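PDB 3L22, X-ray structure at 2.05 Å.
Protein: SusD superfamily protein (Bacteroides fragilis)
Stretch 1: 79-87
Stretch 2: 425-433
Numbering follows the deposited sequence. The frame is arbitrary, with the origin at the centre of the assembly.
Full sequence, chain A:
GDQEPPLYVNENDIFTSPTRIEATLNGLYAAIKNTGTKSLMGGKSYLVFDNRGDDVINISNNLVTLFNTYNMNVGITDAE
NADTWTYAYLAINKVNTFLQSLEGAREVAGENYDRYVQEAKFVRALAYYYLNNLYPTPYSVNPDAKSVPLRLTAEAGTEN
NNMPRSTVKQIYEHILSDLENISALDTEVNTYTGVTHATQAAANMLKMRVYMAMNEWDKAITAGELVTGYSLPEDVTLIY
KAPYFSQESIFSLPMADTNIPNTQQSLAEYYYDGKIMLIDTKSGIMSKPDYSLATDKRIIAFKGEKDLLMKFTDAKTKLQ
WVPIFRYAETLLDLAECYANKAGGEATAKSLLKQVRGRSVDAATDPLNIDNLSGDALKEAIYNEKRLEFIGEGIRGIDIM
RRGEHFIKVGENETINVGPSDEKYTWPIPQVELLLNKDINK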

# COMPACT_ATOMS: atom_id res chain seq x y z
N ALA A 79 -17.30 -8.87 -4.84
CA ALA A 79 -16.75 -9.39 -3.57
C ALA A 79 -15.60 -8.54 -3.04
O ALA A 79 -15.53 -8.28 -1.84
CB ALA A 79 -16.32 -10.86 -3.73
N GLU A 80 -14.71 -8.10 -3.92
CA GLU A 80 -13.54 -7.35 -3.46
C GLU A 80 -13.93 -5.95 -2.92
O GLU A 80 -13.25 -5.42 -2.04
CB GLU A 80 -12.44 -7.25 -4.53
CG GLU A 80 -12.80 -6.54 -5.84
CD GLU A 80 -13.23 -7.53 -6.94
OE1 GLU A 80 -14.02 -8.46 -6.64
OE2 GLU A 80 -12.79 -7.34 -8.10
N ASN A 81 -15.03 -5.40 -3.43
CA ASN A 81 -15.56 -4.14 -2.94
C ASN A 81 -16.20 -4.31 -1.55
O ASN A 81 -15.84 -3.63 -0.62
CB ASN A 81 -16.52 -3.57 -4.00
CG ASN A 81 -16.94 -2.12 -3.74
OD1 ASN A 81 -16.56 -1.50 -2.72
ND2 ASN A 81 -17.76 -1.57 -4.67
N ALA A 82 -17.12 -5.26 -1.41
CA ALA A 82 -17.76 -5.56 -0.15
C ALA A 82 -16.74 -5.96 0.93
O ALA A 82 -16.80 -5.50 2.08
CB ALA A 82 -18.80 -6.68 -0.35
N ASP A 83 -15.78 -6.79 0.55
CA ASP A 83 -14.79 -7.25 1.50
C ASP A 83 -13.83 -6.15 1.93
O ASP A 83 -13.55 -6.04 3.11
CB ASP A 83 -13.97 -8.41 0.96
CG ASP A 83 -14.80 -9.70 0.73
OD1 ASP A 83 -15.98 -9.80 1.17
OD2 ASP A 83 -14.25 -10.60 0.05
N THR A 84 -13.32 -5.35 0.99
CA THR A 84 -12.42 -4.28 1.35
C THR A 84 -13.11 -3.33 2.33
O THR A 84 -12.55 -2.96 3.36
CB THR A 84 -11.95 -3.50 0.12
OG1 THR A 84 -11.22 -4.38 -0.74
CG2 THR A 84 -11.09 -2.29 0.56
N TRP A 85 -14.35 -2.96 1.99
CA TRP A 85 -15.17 -2.08 2.82
C TRP A 85 -15.41 -2.67 4.22
O TRP A 85 -15.08 -2.05 5.23
CB TRP A 85 -16.51 -1.81 2.12
CG TRP A 85 -17.28 -0.71 2.75
CD1 TRP A 85 -18.18 -0.83 3.77
CD2 TRP A 85 -17.23 0.69 2.42
NE1 TRP A 85 -18.68 0.40 4.10
CE2 TRP A 85 -18.12 1.35 3.29
CE3 TRP A 85 -16.50 1.45 1.50
CZ2 TRP A 85 -18.32 2.73 3.26
CZ3 TRP A 85 -16.70 2.81 1.46
CH2 TRP A 85 -17.63 3.44 2.33
N THR A 86 -16.02 -3.85 4.26
CA THR A 86 -16.37 -4.48 5.50
C THR A 86 -15.14 -4.67 6.39
O THR A 86 -15.19 -4.29 7.55
CB THR A 86 -17.05 -5.83 5.24
OG1 THR A 86 -18.24 -5.59 4.48
CG2 THR A 86 -17.44 -6.55 6.57
N TYR A 87 -14.03 -5.18 5.85
CA TYR A 87 -12.88 -5.49 6.73
C TYR A 87 -12.04 -4.27 7.11
O TYR A 87 -11.49 -4.26 8.21
CB TYR A 87 -12.07 -6.71 6.22
CG TYR A 87 -12.93 -7.94 6.41
CD1 TYR A 87 -13.80 -8.37 5.41
CD2 TYR A 87 -12.94 -8.61 7.62
CE1 TYR A 87 -14.64 -9.45 5.62
CE2 TYR A 87 -13.78 -9.67 7.84
CZ TYR A 87 -14.61 -10.08 6.84
OH TYR A 87 -15.42 -11.14 7.05
N THR A 425 -13.04 5.10 -10.23
CA THR A 425 -13.14 4.79 -8.83
C THR A 425 -14.09 3.61 -8.63
O THR A 425 -14.82 3.22 -9.53
CB THR A 425 -13.69 5.98 -8.06
OG1 THR A 425 -15.02 6.24 -8.51
CG2 THR A 425 -12.79 7.24 -8.23
N TRP A 426 -14.03 3.05 -7.43
CA TRP A 426 -14.97 2.05 -6.99
C TRP A 426 -16.20 2.78 -6.42
O TRP A 426 -16.05 3.83 -5.79
CB TRP A 426 -14.32 1.23 -5.88
CG TRP A 426 -13.39 0.15 -6.33
CD1 TRP A 426 -12.88 -0.05 -7.58
CD2 TRP A 426 -12.90 -0.91 -5.52
NE1 TRP A 426 -12.09 -1.18 -7.59
CE2 TRP A 426 -12.10 -1.73 -6.33
CE3 TRP A 426 -13.08 -1.27 -4.18
CZ2 TRP A 426 -11.44 -2.86 -5.84
CZ3 TRP A 426 -12.42 -2.43 -3.69
CH2 TRP A 426 -11.63 -3.19 -4.52
N PRO A 427 -17.39 2.26 -6.66
CA PRO A 427 -18.56 2.88 -6.06
C PRO A 427 -18.74 2.38 -4.62
O PRO A 427 -18.26 1.29 -4.27
CB PRO A 427 -19.70 2.37 -6.94
CG PRO A 427 -19.23 0.96 -7.34
CD PRO A 427 -17.75 1.11 -7.52
N ILE A 428 -19.41 3.17 -3.79
CA ILE A 428 -19.74 2.77 -2.44
C ILE A 428 -20.54 1.46 -2.52
O ILE A 428 -21.51 1.40 -3.26
CB ILE A 428 -20.57 3.84 -1.69
CG1 ILE A 428 -19.80 5.17 -1.56
CG2 ILE A 428 -20.97 3.28 -0.30
CD1 ILE A 428 -18.41 5.08 -0.90
N PRO A 429 -20.12 0.40 -1.78
CA PRO A 429 -20.73 -0.92 -2.01
C PRO A 429 -22.11 -1.07 -1.43
O PRO A 429 -22.46 -0.38 -0.49
CB PRO A 429 -19.78 -1.90 -1.30
CG PRO A 429 -19.14 -1.05 -0.25
CD PRO A 429 -18.93 0.28 -0.94
N GLN A 430 -22.85 -2.02 -1.98
CA GLN A 430 -24.20 -2.35 -1.49
C GLN A 430 -24.26 -2.64 0.02
O GLN A 430 -25.25 -2.27 0.65
CB GLN A 430 -24.76 -3.56 -2.26
CG GLN A 430 -26.19 -4.02 -1.88
CD GLN A 430 -27.29 -2.99 -2.20
OE1 GLN A 430 -27.03 -1.88 -2.71
NE2 GLN A 430 -28.53 -3.37 -1.91
N VAL A 431 -23.23 -3.27 0.59
CA VAL A 431 -23.24 -3.53 2.05
C VAL A 431 -23.43 -2.23 2.84
O VAL A 431 -24.18 -2.20 3.79
CB VAL A 431 -21.98 -4.28 2.56
CG1 VAL A 431 -22.00 -5.70 2.08
CG2 VAL A 431 -20.68 -3.58 2.16
N GLU A 432 -22.78 -1.15 2.41
CA GLU A 432 -22.96 0.14 3.05
C GLU A 432 -24.31 0.77 2.70
O GLU A 432 -25.02 1.31 3.58
CB GLU A 432 -21.81 1.08 2.65
CG GLU A 432 -21.81 2.47 3.28
CD GLU A 432 -21.49 2.50 4.77
OE1 GLU A 432 -21.09 1.48 5.34
OE2 GLU A 432 -21.62 3.59 5.38
N LEU A 433 -24.69 0.71 1.42
CA LEU A 433 -25.90 1.39 0.96
C LEU A 433 -27.16 0.89 1.67
O LEU A 433 -28.08 1.67 1.90
CB LEU A 433 -26.07 1.24 -0.56
CG LEU A 433 -25.01 1.85 -1.50
CD1 LEU A 433 -25.48 1.58 -2.94
CD2 LEU A 433 -24.81 3.35 -1.25

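Residues 79-87 form a continuous helix, held by i to i+4 backbone bonds such as Asp-83 N to Ala-79 O (2.8 Å) and Thr-86 N to Ala-82 O (2.8 Å). Residues 425-429 run extended across it, and at Pro-429, the N-cap, the chain turns into a second helix that begins at Gln-430. Leu-433 N returns to Pro-429 O at 3.1 Å; the bond from Glu-432 N to the same oxygen (3.0 Å) is weak. The backbones come nearest where Ala-82 CA lies 5.8 Å from Pro-429 CA. Together the stretches bury 556 Å², although touching residues are at least 342 positions apart in sequence.

Two tryptophans, one from each stretch, carry much of the contact. Trp-85 points toward the second stretch with chi1 near t, and Pro-429 lies over one face of its indole: Pro-429 CG is 3.9 Å from the centroid of the five-membered ring and 30° off its normal, a CH-pi contact that sets the C-H bonds of Pro-429 CG against the aromatic pi cloud. At the ring edge, Trp-85 NE1 donates a hydrogen bond to Glu-432 OE1 (2.9 Å, 146°), giving the buried indole N-H a carboxylate acceptor; Glu-432 OE2 is bonded elsewhere in the structure. Apolar contacts extend the packing around the indole, with Trp-85 CZ3 3.7 Å from Ile-428 CD1 and Trp-85 CD1 4.1 Å from Val-431 CG2. Val-431 also packs on Ala-82, the closest pair being Val-431 CG1 and Ala-82 CB at 4.1 Å.

Trp-426 points toward the first helix and packs against its Glu-80 to Thr-84 turn. Trp-426 CZ3 lies 3.5 Å from Glu-80 O and 3.7 Å from Asn-81 CA, while Thr-84 OG1 approaches CZ3 of Trp-426 at the ring edge, also at 3.7 Å. Thr-84 OG1 donates to Glu-80 O (2.6 Å), so the hydroxyl is satisfied within the helix while it sits beside the indole.

Between the two indoles, Asn-81 ties the helix to the extended segment. Its CB points sideways, but the amide end comes nearer, and Asn-81 ND2 donates to Pro-427 O (2.9 Å) at a nearly straight 166°. The bond engages the backbone carbonyl of Pro-427, whose own CB points away from the helix. Asn-81 OD1 meets Pro-429 CD at 3.5 Å, bringing the amide against the proline that also covers Trp-85.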